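Local coordinates for dihydrodipicolinate reductase N-terminus domain-containing protein (Mycobacterium smegmatis, PDB 6IAQ) that probably works as an NADP-dependent amine dehydrogenase, catalysing the asymmetric reductive amination of ketones to chiral amines, at residues Thr155-Ala166 against Ile282-Leu293. Residues are numbered along the deposited sequence; the frame is centred on the assembly and turned at random.
Sequences TAHRIDTVRGKA and INEWTIEGEPNL
Two neighbouring antiparallel strands of the mixed sheet in the C-terminal domain pair here from Ala-166 with Asn-283 down to Arg-158 with Glu-290, with two classic beta bulges. At the first bulge Glu-288 O accepts hydrogen bonds from both Asp-160 N (2.8 Å) and Thr-161 N; at the second Glu-290 O takes His-157 N and Arg-158 N. On the face covered by helix 141-153, Gly-164 CA sits 3.4 Å from the centroid of the Trp-285 six-membered ring, nearly on its normal, a CH-pi contact with no side chain between strand and indole. Val-162 CG1, anti to its own N (chi1 -178°), reaches the edge of the same indole, 3.9 Å from Trp-285 CE3. Trp-285 NE1 donates to Asn-283 OD1 (2.9 Å), which lies almost in the indole plane, while NE1 stands well above the Asn-283 amide plane. The domain's sheet continues through strand 265-273, where Phe-268 meets Trp-285 with nearly parallel rings. The other face carries Arg-163, Lys-165, Glu-284 and Glu-288 beside Thr-161 and Thr-286. Arg-163, bent at chi2 and chi3, swings NH1 to 2.6 Å from Glu-288 OE1 in a salt bridge, guanidinium and carboxylate planes 76° apart. Lys-165 NZ and Glu-284 OE1 form a long salt bridge, 3.7 Å, which a water bridges by accepting from NZ and donating to OE1. Around the outer bulge the backbone also bonds to the second subunit, Ile-159 N to its Tyr-335 OH.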
loop_
_atom_site.group_PDB
_atom_site.type_symbol
_atom_site.label_atom_id
_atom_site.label_comp_id
_atom_site.label_asym_id
_atom_site.label_seq_id
_atom_site.Cartn_x
_atom_site.Cartn_y
_atom_site.Cartn_z
ATOM N N THR A 155 1.089 8.437 5.213
ATOM C CA THR A 155 2.141 9.423 4.829
ATOM C C THR A 155 1.666 10.852 5.109
ATOM O O THR A 155 2.433 11.806 4.796
ATOM C CB THR A 155 2.571 9.232 3.379
ATOM O OG1 THR A 155 1.567 9.737 2.505
ATOM C CG2 THR A 155 2.892 7.791 3.088
ATOM N N ALA A 156 0.456 11.022 5.664
ATOM C CA ALA A 156 -0.121 12.362 5.922
ATOM C C ALA A 156 0.195 12.784 7.360
ATOM O O ALA A 156 0.250 11.902 8.241
ATOM C CB ALA A 156 -1.598 12.361 5.667
ATOM N N HIS A 157 0.442 14.077 7.574
ATOM C CA HIS A 157 0.539 14.691 8.926
ATOM C C HIS A 157 -0.859 15.053 9.423
ATOM O O HIS A 157 -1.177 14.768 10.565
ATOM C CB HIS A 157 1.415 15.952 8.901
ATOM C CG HIS A 157 1.688 16.469 10.274
ATOM N ND1 HIS A 157 1.376 17.755 10.654
ATOM C CD2 HIS A 157 2.238 15.872 11.348
ATOM C CE1 HIS A 157 1.711 17.923 11.912
ATOM N NE2 HIS A 157 2.263 16.792 12.349
ATOM N N ARG A 158 -1.636 15.704 8.583
ATOM C CA ARG A 158 -3.031 16.089 8.885
ATOM C C ARG A 158 -3.891 15.754 7.674
ATOM O O ARG A 158 -3.510 16.118 6.552
ATOM C CB ARG A 158 -3.127 17.572 9.243
ATOM C CG ARG A 158 -4.463 17.938 9.877
ATOM C CD ARG A 158 -4.751 19.435 9.888
ATOM N NE ARG A 158 -5.182 19.907 8.576
ATOM C CZ ARG A 158 -4.507 20.739 7.783
ATOM N NH1 ARG A 158 -5.017 21.082 6.609
ATOM N NH2 ARG A 158 -3.332 21.229 8.144
ATOM N N ILE A 159 -5.025 15.105 7.913
ATOM C CA ILE A 159 -5.989 14.773 6.830
ATOM C C ILE A 159 -7.239 15.626 7.016
ATOM O O ILE A 159 -7.849 15.525 8.102
ATOM C CB ILE A 159 -6.304 13.265 6.840
ATOM C CG1 ILE A 159 -5.045 12.449 6.523
ATOM C CG2 ILE A 159 -7.459 12.971 5.883
ATOM C CD1 ILE A 159 -5.233 10.934 6.641
ATOM N N ASP A 160 -7.626 16.375 5.986
ATOM C CA ASP A 160 -8.942 17.051 5.932
ATOM C C ASP A 160 -9.932 16.149 5.196
ATOM O O ASP A 160 -10.995 15.887 5.749
ATOM C CB ASP A 160 -8.836 18.417 5.259
ATOM C CG ASP A 160 -7.893 19.349 6.000
ATOM O OD1 ASP A 160 -7.843 19.258 7.229
ATOM O OD2 ASP A 160 -7.172 20.116 5.324
ATOM N N THR A 161 -9.582 15.705 3.988
ATOM C CA THR A 161 -10.483 14.937 3.104
ATOM C C THR A 161 -9.714 13.812 2.413
ATOM O O THR A 161 -8.642 14.080 1.826
ATOM C CB THR A 161 -11.124 15.838 2.053
ATOM O OG1 THR A 161 -11.615 16.978 2.746
ATOM C CG2 THR A 161 -12.284 15.173 1.347
ATOM N N VAL A 162 -10.299 12.617 2.415
ATOM C CA VAL A 162 -9.892 11.481 1.542
ATOM C C VAL A 162 -10.986 11.312 0.486
ATOM O O VAL A 162 -12.160 11.076 0.874
ATOM C CB VAL A 162 -9.675 10.192 2.348
ATOM C CG1 VAL A 162 -9.217 9.055 1.440
ATOM C CG2 VAL A 162 -8.692 10.406 3.489
ATOM N N ARG A 163 -10.618 11.440 -0.798
ATOM C CA ARG A 163 -11.568 11.393 -1.924
ATOM C C ARG A 163 -11.121 10.308 -2.909
ATOM O O ARG A 163 -9.961 10.344 -3.358
ATOM C CB ARG A 163 -11.667 12.757 -2.623
ATOM C CG ARG A 163 -12.283 13.855 -1.777
ATOM C CD ARG A 163 -13.192 14.745 -2.602
ATOM N NE ARG A 163 -12.423 15.792 -3.234
ATOM C CZ ARG A 163 -12.392 17.065 -2.830
ATOM N NH1 ARG A 163 -11.646 17.937 -3.488
ATOM N NH2 ARG A 163 -13.103 17.467 -1.785
ATOM N N GLY A 164 -12.036 9.402 -3.243
ATOM C CA GLY A 164 -11.806 8.351 -4.240
ATOM C C GLY A 164 -12.775 8.462 -5.390
ATOM O O GLY A 164 -13.949 8.860 -5.184
ATOM N N LYS A 165 -12.296 8.091 -6.568
ATOM C CA LYS A 165 -13.077 8.055 -7.811
ATOM C C LYS A 165 -12.706 6.759 -8.516
ATOM O O LYS A 165 -11.498 6.515 -8.705
ATOM C CB LYS A 165 -12.811 9.285 -8.689
ATOM C CG LYS A 165 -13.778 9.416 -9.853
ATOM C CD LYS A 165 -13.676 10.701 -10.664
ATOM C CE LYS A 165 -12.388 10.804 -11.451
ATOM N NZ LYS A 165 -12.575 11.498 -12.753
ATOM N N ALA A 166 -13.713 5.945 -8.847
ATOM C CA ALA A 166 -13.512 4.611 -9.435
ATOM C C ALA A 166 -14.534 4.374 -10.535
ATOM O O ALA A 166 -15.703 4.829 -10.434
ATOM C CB ALA A 166 -13.571 3.564 -8.346
ATOM N N ILE A 282 -10.745 3.276 -13.867
ATOM C CA ILE A 282 -9.911 4.241 -13.112
ATOM C C ILE A 282 -9.953 3.936 -11.623
ATOM O O ILE A 282 -10.963 3.429 -11.098
ATOM C CB ILE A 282 -10.267 5.704 -13.410
ATOM C CG1 ILE A 282 -11.615 6.127 -12.851
ATOM C CG2 ILE A 282 -10.150 6.013 -14.912
ATOM C CD1 ILE A 282 -11.639 7.586 -12.499
ATOM N N ASN A 283 -8.851 4.277 -10.976
ATOM C CA ASN A 283 -8.721 4.323 -9.509
ATOM C C ASN A 283 -7.906 5.575 -9.160
ATOM O O ASN A 283 -6.683 5.542 -9.317
ATOM C CB ASN A 283 -8.032 3.080 -8.962
ATOM C CG ASN A 283 -8.174 2.997 -7.456
ATOM O OD1 ASN A 283 -9.294 3.146 -6.955
ATOM N ND2 ASN A 283 -7.087 2.719 -6.761
ATOM N N GLU A 284 -8.572 6.647 -8.750
ATOM C CA GLU A 284 -7.923 7.964 -8.513
ATOM C C GLU A 284 -8.313 8.452 -7.127
ATOM O O GLU A 284 -9.521 8.595 -6.862
ATOM C CB GLU A 284 -8.319 8.998 -9.552
ATOM C CG GLU A 284 -7.906 8.655 -10.956
ATOM C CD GLU A 284 -8.363 9.646 -12.021
ATOM O OE1 GLU A 284 -9.171 10.574 -11.734
ATOM O OE2 GLU A 284 -7.981 9.448 -13.162
ATOM N N TRP A 285 -7.321 8.616 -6.263
ATOM C CA TRP A 285 -7.537 9.041 -4.862
ATOM C C TRP A 285 -6.715 10.299 -4.569
ATOM O O TRP A 285 -5.552 10.397 -4.991
ATOM C CB TRP A 285 -7.192 7.931 -3.884
ATOM C CG TRP A 285 -8.150 6.792 -3.983
ATOM C CD1 TRP A 285 -8.212 5.874 -4.986
ATOM C CD2 TRP A 285 -9.202 6.473 -3.065
ATOM N NE1 TRP A 285 -9.195 4.961 -4.703
ATOM C CE2 TRP A 285 -9.852 5.327 -3.566
ATOM C CE3 TRP A 285 -9.657 7.026 -1.867
ATOM C CZ2 TRP A 285 -10.939 4.730 -2.913
ATOM C CZ3 TRP A 285 -10.737 6.452 -1.234
ATOM C CH2 TRP A 285 -11.363 5.312 -1.749
ATOM N N THR A 286 -7.349 11.231 -3.886
ATOM C CA THR A 286 -6.728 12.490 -3.412
ATOM C C THR A 286 -6.892 12.536 -1.902
ATOM O O THR A 286 -7.977 12.212 -1.410
ATOM C CB THR A 286 -7.387 13.697 -4.073
ATOM O OG1 THR A 286 -7.223 13.565 -5.484
ATOM C CG2 THR A 286 -6.827 15.006 -3.568
ATOM N N ILE A 287 -5.827 12.921 -1.215
ATOM C CA ILE A 287 -5.900 13.350 0.210
ATOM C C ILE A 287 -5.613 14.848 0.264
ATOM O O ILE A 287 -4.542 15.262 -0.205
ATOM C CB ILE A 287 -4.944 12.529 1.070
ATOM C CG1 ILE A 287 -5.268 11.038 0.952
ATOM C CG2 ILE A 287 -4.990 12.999 2.513
ATOM C CD1 ILE A 287 -4.308 10.151 1.717
ATOM N N GLU A 288 -6.581 15.624 0.739
ATOM C CA GLU A 288 -6.407 17.070 1.037
ATOM C C GLU A 288 -6.028 17.190 2.508
ATOM O O GLU A 288 -6.739 16.638 3.372
ATOM C CB GLU A 288 -7.672 17.860 0.699
ATOM C CG GLU A 288 -7.992 17.816 -0.786
ATOM C CD GLU A 288 -9.364 18.357 -1.148
ATOM O OE1 GLU A 288 -9.516 18.869 -2.258
ATOM O OE2 GLU A 288 -10.281 18.245 -0.327
ATOM N N GLY A 289 -4.900 17.837 2.767
ATOM C CA GLY A 289 -4.423 18.061 4.140
ATOM C C GLY A 289 -3.000 18.545 4.100
ATOM O O GLY A 289 -2.658 19.253 3.150
ATOM N N GLU A 290 -2.205 18.124 5.066
ATOM C CA GLU A 290 -0.753 18.378 5.110
ATOM C C GLU A 290 -0.066 17.025 4.989
ATOM O O GLU A 290 -0.129 16.215 5.910
ATOM C CB GLU A 290 -0.408 19.111 6.413
ATOM C CG GLU A 290 1.067 19.476 6.538
ATOM C CD GLU A 290 1.504 20.121 7.847
ATOM O OE1 GLU A 290 0.626 20.649 8.589
ATOM O OE2 GLU A 290 2.733 20.074 8.138
ATOM N N PRO A 291 0.550 16.684 3.832
ATOM C CA PRO A 291 0.475 17.476 2.611
ATOM C C PRO A 291 -0.734 17.025 1.786
ATOM O O PRO A 291 -1.428 16.125 2.220
ATOM C CB PRO A 291 1.768 17.058 1.900
ATOM C CG PRO A 291 1.870 15.595 2.209
ATOM C CD PRO A 291 1.340 15.453 3.631
ATOM N N ASN A 292 -0.927 17.595 0.604
ATOM C CA ASN A 292 -1.877 17.052 -0.408
ATOM C C ASN A 292 -1.214 15.856 -1.100
ATOM O O ASN A 292 -0.020 15.965 -1.485
ATOM C CB ASN A 292 -2.324 18.081 -1.441
ATOM C CG ASN A 292 -3.109 19.222 -0.810
ATOM O OD1 ASN A 292 -3.836 19.028 0.169
ATOM N ND2 ASN A 292 -2.932 20.427 -1.337
ATOM N N LEU A 293 -1.960 14.757 -1.251
ATOM C CA LEU A 293 -1.431 13.501 -1.831
ATOM C C LEU A 293 -2.342 13.046 -2.955
ATOM O O LEU A 293 -3.553 13.377 -2.935
ATOM C CB LEU A 293 -1.343 12.435 -0.748
ATOM C CG LEU A 293 -0.334 12.721 0.346
ATOM C CD1 LEU A 293 -0.750 12.041 1.635
ATOM C CD2 LEU A 293 1.067 12.305 -0.080
HETATM O O HOH W 1 -10.372 11.180 -13.920
#